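Local coordinates for protein putative hyaluronoglucosaminidase (Clostridium perfringens, PDB 6PWI) that probably hydrolyses terminal N-acetylhexosamine residues of glycans as a family 84 glycoside hydrolase, the chain here comprising its N-terminal domain, catalytic barrel and a following helical region, at residues M311-E315 with T353-I358; F473-M477 with W549-L553. All coordinates share one frame; numbering follows the deposited sequence.

Contact 1: M311-E315 with T353-I358; sequences MEDLE and TMPETI
On the outer layer of the (beta/alpha)8 barrel, helix 304-321, which follows strand 293-296, meets the loop that leads into the sixth barrel strand, 359-362. The backbones come nearest at Glu-312 and Pro-355, whose CA atoms are 6.5 Å apart, and Pro-355 also opens a type I beta turn ending at Ile-358. The pyrrolidine ring lies against the aliphatic stems of two glutamates. Glu-315 CB touches Pro-355 CG at 4.0 Å, with the two side chains running past each other in opposite senses, whereas Glu-312 comes in at roughly a right angle, its CG 4.1 Å from Pro-355 CD. A bend within the Glu-315 stem, about CB-CG (chi2 70°), carries the carboxylate past the proline to the turn. There Thr-357 OG1 donates a hydrogen bond to Glu-315 OE2 at 2.9 Å, approaching from above the carboxylate plane, 56° out of it. The same oxygen forms a salt bridge with Arg-318, one helical turn further on, so OE2 has two partners, and the nearby arginine would be expected to favour the ionised form of Glu-315. On the barrel side the contact is apolar: Met-311 CB lies 3.8 Å from Ile-358 CD1, and Met-311 CG lies 4.0 Å from Met-354 SD. Met-311 is folded at chi2 and chi3, which returns its CE to the same Ile-358 methyl. Met-311, Met-354 and Ile-358 all rest on Phe-329 of strand 328-330, while Arg-385, just after helix 373-383, binds the carbonyls of Met-354, Pro-355 and Ile-358, and Leu-314 packs on helix 268-286.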
loop_
_atom_site.group_PDB
_atom_site.type_symbol
_atom_site.label_atom_id
_atom_site.label_comp_id
_atom_site.label_asym_id
_atom_site.label_seq_id
_atom_site.Cartn_x
_atom_site.Cartn_y
_atom_site.Cartn_z
ATOM N N MET A 311 -13.373 18.107 18.720
ATOM C CA MET A 311 -13.332 18.080 17.266
ATOM C C MET A 311 -14.029 19.317 16.702
ATOM O O MET A 311 -13.668 19.793 15.627
ATOM C CB MET A 311 -13.965 16.805 16.695
ATOM C CG MET A 311 -13.186 15.524 17.013
ATOM S SD MET A 311 -11.389 15.567 16.689
ATOM C CE MET A 311 -11.348 15.798 14.911
ATOM N N GLU A 312 -15.017 19.834 17.446
ATOM C CA GLU A 312 -15.732 21.041 17.056
ATOM C C GLU A 312 -14.779 22.229 17.116
ATOM O O GLU A 312 -14.804 23.084 16.231
ATOM C CB GLU A 312 -16.957 21.269 17.945
ATOM C CG GLU A 312 -18.250 20.748 17.345
ATOM C CD GLU A 312 -19.389 20.450 18.313
ATOM O OE1 GLU A 312 -19.167 20.510 19.545
ATOM O OE2 GLU A 312 -20.501 20.139 17.834
ATOM N N ASP A 313 -13.924 22.243 18.151
ATOM C CA ASP A 313 -12.968 23.320 18.375
ATOM C C ASP A 313 -11.801 23.224 17.389
ATOM O O ASP A 313 -11.279 24.250 16.956
ATOM C CB ASP A 313 -12.536 23.403 19.843
ATOM C CG ASP A 313 -13.569 24.073 20.741
ATOM O OD1 ASP A 313 -14.331 24.920 20.231
ATOM O OD2 ASP A 313 -13.604 23.750 21.946
ATOM N N LEU A 314 -11.409 21.994 17.025
ATOM C CA LEU A 314 -10.315 21.793 16.088
ATOM C C LEU A 314 -10.765 22.142 14.675
ATOM O O LEU A 314 -9.953 22.579 13.863
ATOM C CB LEU A 314 -9.802 20.351 16.166
ATOM C CG LEU A 314 -9.120 19.969 17.479
ATOM C CD1 LEU A 314 -8.605 18.540 17.425
ATOM C CD2 LEU A 314 -7.986 20.926 17.802
ATOM N N GLU A 315 -12.059 21.954 14.393
ATOM C CA GLU A 315 -12.599 22.252 13.075
ATOM C C GLU A 315 -12.574 23.763 12.832
ATOM O O GLU A 315 -12.274 24.205 11.722
ATOM C CB GLU A 315 -13.993 21.641 12.904
ATOM C CG GLU A 315 -14.634 21.919 11.552
ATOM C CD GLU A 315 -14.040 21.220 10.335
ATOM O OE1 GLU A 315 -13.080 20.438 10.495
ATOM O OE2 GLU A 315 -14.545 21.458 9.219
ATOM N N THR A 353 -22.249 12.976 15.523
ATOM C CA THR A 353 -22.719 14.353 15.600
ATOM C C THR A 353 -21.558 15.341 15.481
ATOM O O THR A 353 -21.791 16.545 15.483
ATOM C CB THR A 353 -23.547 14.647 16.859
ATOM O OG1 THR A 353 -22.670 14.648 17.986
ATOM C CG2 THR A 353 -24.695 13.683 17.058
ATOM N N MET A 354 -20.318 14.846 15.366
ATOM C CA MET A 354 -19.195 15.742 15.139
ATOM C C MET A 354 -19.253 16.291 13.710
ATOM O O MET A 354 -20.003 15.771 12.886
ATOM C CB MET A 354 -17.854 15.074 15.452
ATOM C CG MET A 354 -17.403 14.028 14.451
ATOM S SD MET A 354 -15.766 13.377 14.898
ATOM C CE MET A 354 -16.084 12.688 16.522
ATOM N N PRO A 355 -18.544 17.403 13.384
ATOM C CA PRO A 355 -18.683 18.056 12.082
ATOM C C PRO A 355 -18.612 17.072 10.922
ATOM O O PRO A 355 -17.799 16.153 10.940
ATOM C CB PRO A 355 -17.481 19.002 12.046
ATOM C CG PRO A 355 -17.293 19.384 13.486
ATOM C CD PRO A 355 -17.613 18.126 14.265
ATOM N N GLU A 356 -19.459 17.318 9.915
ATOM C CA GLU A 356 -19.708 16.456 8.770
ATOM C C GLU A 356 -18.440 16.164 7.966
ATOM O O GLU A 356 -18.380 15.170 7.247
ATOM C CB GLU A 356 -20.687 17.159 7.833
ATOM C CG GLU A 356 -22.142 16.777 8.033
ATOM C CD GLU A 356 -22.991 17.169 6.830
ATOM O OE1 GLU A 356 -23.265 18.383 6.665
ATOM O OE2 GLU A 356 -23.345 16.267 6.031
ATOM N N THR A 357 -17.436 17.040 8.065
ATOM C CA THR A 357 -16.263 16.965 7.206
ATOM C C THR A 357 -15.280 15.898 7.690
ATOM O O THR A 357 -14.399 15.488 6.936
ATOM C CB THR A 357 -15.539 18.317 7.150
ATOM O OG1 THR A 357 -15.232 18.698 8.495
ATOM C CG2 THR A 357 -16.334 19.394 6.441
ATOM N N ILE A 358 -15.417 15.468 8.951
ATOM C CA ILE A 358 -14.445 14.580 9.567
ATOM C C ILE A 358 -14.657 13.157 9.054
ATOM O O ILE A 358 -15.783 12.667 9.017
ATOM C CB ILE A 358 -14.511 14.681 11.105
ATOM C CG1 ILE A 358 -14.139 16.091 11.576
ATOM C CG2 ILE A 358 -13.644 13.618 11.759
ATOM C CD1 ILE A 358 -14.555 16.404 12.997
#

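Contact 2: F473-M477 with W549-L553; sequences FAKHM and WVDSL
The end of helix 467-475 and the residues just after it lie beside the long helix 540-572, with CA atoms 7.5 Å apart at Phe-473 and Val-550 and 8.6 Å at Met-477 and Trp-549. No hydrogen bond crosses between them; the evidence is that of a buried apolar interface joining helix 467-475, the third helix after the last barrel strand 418-423, to the helical region that follows it. The clearest directional element is a CH-pi contact: Val-550 CG2 sits over one face of the Phe-473 ring, 4.0 Å from its centroid and 24° off the normal, displaced toward the rim near CE2. Phe-473 also makes a T-shaped (edge-to-face) stack with Phe-533 of helix 513-536. Leu-553 CD2 reaches Phe-473 CD1 at 3.8 Å and links this ring to Met-477. With chi2 at -180° and chi3 at -166°, the methionine chain is stretched out, and its SD and CE reach the long helix. Met-477 SD lies 3.9 Å from Trp-549 CB and also makes an oblique Met-aromatic contact, 5.2 Å from the centroid of the five-membered ring of Trp-549, whose indole NE1 is hydrogen-bonded to the Lys-401 carbonyl oxygen. His-476 contributes less, through its CB near Leu-553, and its ND1 is hydrogen-bonded to Ser-492. At the far end of the methionine, CE lies 3.7 Å from the backbone carbonyl oxygen of Trp-549 and 3.9 Å from Leu-553 CD2.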
loop_
_atom_site.group_PDB
_atom_site.type_symbol
_atom_site.label_atom_id
_atom_site.label_comp_id
_atom_site.label_asym_id
_atom_site.label_seq_id
_atom_site.Cartn_x
_atom_site.Cartn_y
_atom_site.Cartn_z
ATOM N N PHE A 473 9.000 -15.601 -4.097
ATOM C CA PHE A 473 8.913 -15.546 -2.642
ATOM C C PHE A 473 7.488 -15.230 -2.183
ATOM O O PHE A 473 7.021 -15.787 -1.187
ATOM C CB PHE A 473 9.879 -14.529 -2.023
ATOM C CG PHE A 473 11.327 -14.662 -2.423
ATOM C CD1 PHE A 473 11.863 -15.888 -2.786
ATOM C CD2 PHE A 473 12.161 -13.554 -2.409
ATOM C CE1 PHE A 473 13.195 -15.996 -3.159
ATOM C CE2 PHE A 473 13.494 -13.661 -2.772
ATOM C CZ PHE A 473 14.009 -14.884 -3.146
ATOM N N ALA A 474 6.808 -14.326 -2.903
ATOM C CA ALA A 474 5.511 -13.837 -2.463
ATOM C C ALA A 474 4.470 -14.947 -2.569
ATOM O O ALA A 474 3.521 -14.982 -1.786
ATOM C CB ALA A 474 5.105 -12.609 -3.238
ATOM N N LYS A 475 4.681 -15.856 -3.530
ATOM C CA LYS A 475 3.829 -17.018 -3.739
ATOM C C LYS A 475 3.754 -17.895 -2.488
ATOM O O LYS A 475 2.740 -18.557 -2.289
ATOM C CB LYS A 475 4.338 -17.862 -4.912
ATOM C CG LYS A 475 3.900 -17.385 -6.286
ATOM C CD LYS A 475 4.753 -17.954 -7.394
ATOM C CE LYS A 475 4.227 -17.624 -8.772
ATOM N NZ LYS A 475 5.222 -17.983 -9.813
ATOM N N HIS A 476 4.820 -17.900 -1.673
ATOM C CA HIS A 476 4.973 -18.854 -0.580
ATOM C C HIS A 476 5.033 -18.153 0.775
ATOM O O HIS A 476 5.319 -18.785 1.803
ATOM C CB HIS A 476 6.200 -19.747 -0.808
ATOM C CG HIS A 476 6.163 -20.429 -2.130
ATOM N ND1 HIS A 476 5.207 -21.383 -2.436
ATOM C CD2 HIS A 476 6.933 -20.283 -3.229
ATOM C CE1 HIS A 476 5.392 -21.801 -3.672
ATOM N NE2 HIS A 476 6.445 -21.134 -4.183
ATOM N N MET A 477 4.754 -16.844 0.771
ATOM C CA MET A 477 4.799 -16.094 2.011
ATOM C C MET A 477 3.581 -15.178 2.084
ATOM O O MET A 477 3.653 -14.020 1.671
ATOM C CB MET A 477 6.089 -15.271 2.088
ATOM C CG MET A 477 7.352 -16.102 1.987
ATOM S SD MET A 477 8.834 -15.073 2.090
ATOM C CE MET A 477 10.101 -16.202 1.515
ATOM N N TRP A 549 13.872 -14.849 5.754
ATOM C CA TRP A 549 12.784 -15.582 5.128
ATOM C C TRP A 549 13.284 -16.330 3.896
ATOM O O TRP A 549 12.861 -17.453 3.638
ATOM C CB TRP A 549 11.613 -14.650 4.806
ATOM C CG TRP A 549 10.781 -14.341 6.012
ATOM C CD1 TRP A 549 9.703 -15.046 6.467
ATOM C CD2 TRP A 549 10.963 -13.253 6.937
ATOM N NE1 TRP A 549 9.197 -14.465 7.600
ATOM C CE2 TRP A 549 9.947 -13.362 7.912
ATOM C CE3 TRP A 549 11.868 -12.187 7.026
ATOM C CZ2 TRP A 549 9.822 -12.457 8.966
ATOM C CZ3 TRP A 549 11.744 -11.291 8.067
ATOM C CH2 TRP A 549 10.734 -11.426 9.023
ATOM N N VAL A 550 14.199 -15.705 3.152
ATOM C CA VAL A 550 14.746 -16.337 1.967
ATOM C C VAL A 550 15.627 -17.503 2.407
ATOM O O VAL A 550 15.646 -18.544 1.757
ATOM C CB VAL A 550 15.486 -15.316 1.082
ATOM C CG1 VAL A 550 16.128 -15.956 -0.136
ATOM C CG2 VAL A 550 14.556 -14.189 0.653
ATOM N N ASP A 551 16.328 -17.326 3.536
ATOM C CA ASP A 551 17.187 -18.354 4.103
ATOM C C ASP A 551 16.340 -19.559 4.514
ATOM O O ASP A 551 16.699 -20.707 4.251
ATOM C CB ASP A 551 18.006 -17.813 5.280
ATOM C CG ASP A 551 19.123 -16.857 4.881
ATOM O OD1 ASP A 551 19.571 -16.921 3.713
ATOM O OD2 ASP A 551 19.546 -16.047 5.744
ATOM N N SER A 552 15.197 -19.284 5.148
ATOM C CA SER A 552 14.315 -20.346 5.594
ATOM C C SER A 552 13.737 -21.077 4.385
ATOM O O SER A 552 13.712 -22.305 4.355
ATOM C CB SER A 552 13.251 -19.805 6.504
ATOM O OG SER A 552 12.482 -20.858 7.051
ATOM N N LEU A 553 13.322 -20.312 3.370
ATOM C CA LEU A 553 12.720 -20.889 2.179
ATOM C C LEU A 553 13.742 -21.709 1.389
ATOM O O LEU A 553 13.383 -22.731 0.800
ATOM C CB LEU A 553 12.109 -19.785 1.313
ATOM C CG LEU A 553 11.421 -20.270 0.041
ATOM C CD1 LEU A 553 10.204 -21.118 0.367
ATOM C CD2 LEU A 553 11.041 -19.101 -0.852
#

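How the contacts relate
Contact 1 and contact 2 lie on opposite sides of the chain's centre, with centres about 46 Å apart and nearest atoms about 34 Å apart, so neither touches the other. They come in series along the chain: 311-315 pairs with 353-358 before 473-477 meets 549-553. The first is local to the eight-stranded parallel barrel, joining the helix after its fourth strand to the loop before its sixth. The second spans a longer separation, 71 intervening residues without a strand, and joins helix 467-475 to helix 540-572. Contact 1 thus lies in the barrel's outer layer and contact 2 among helices that follow the last barrel strand; both are away from the predicted proton donor, Asp-299.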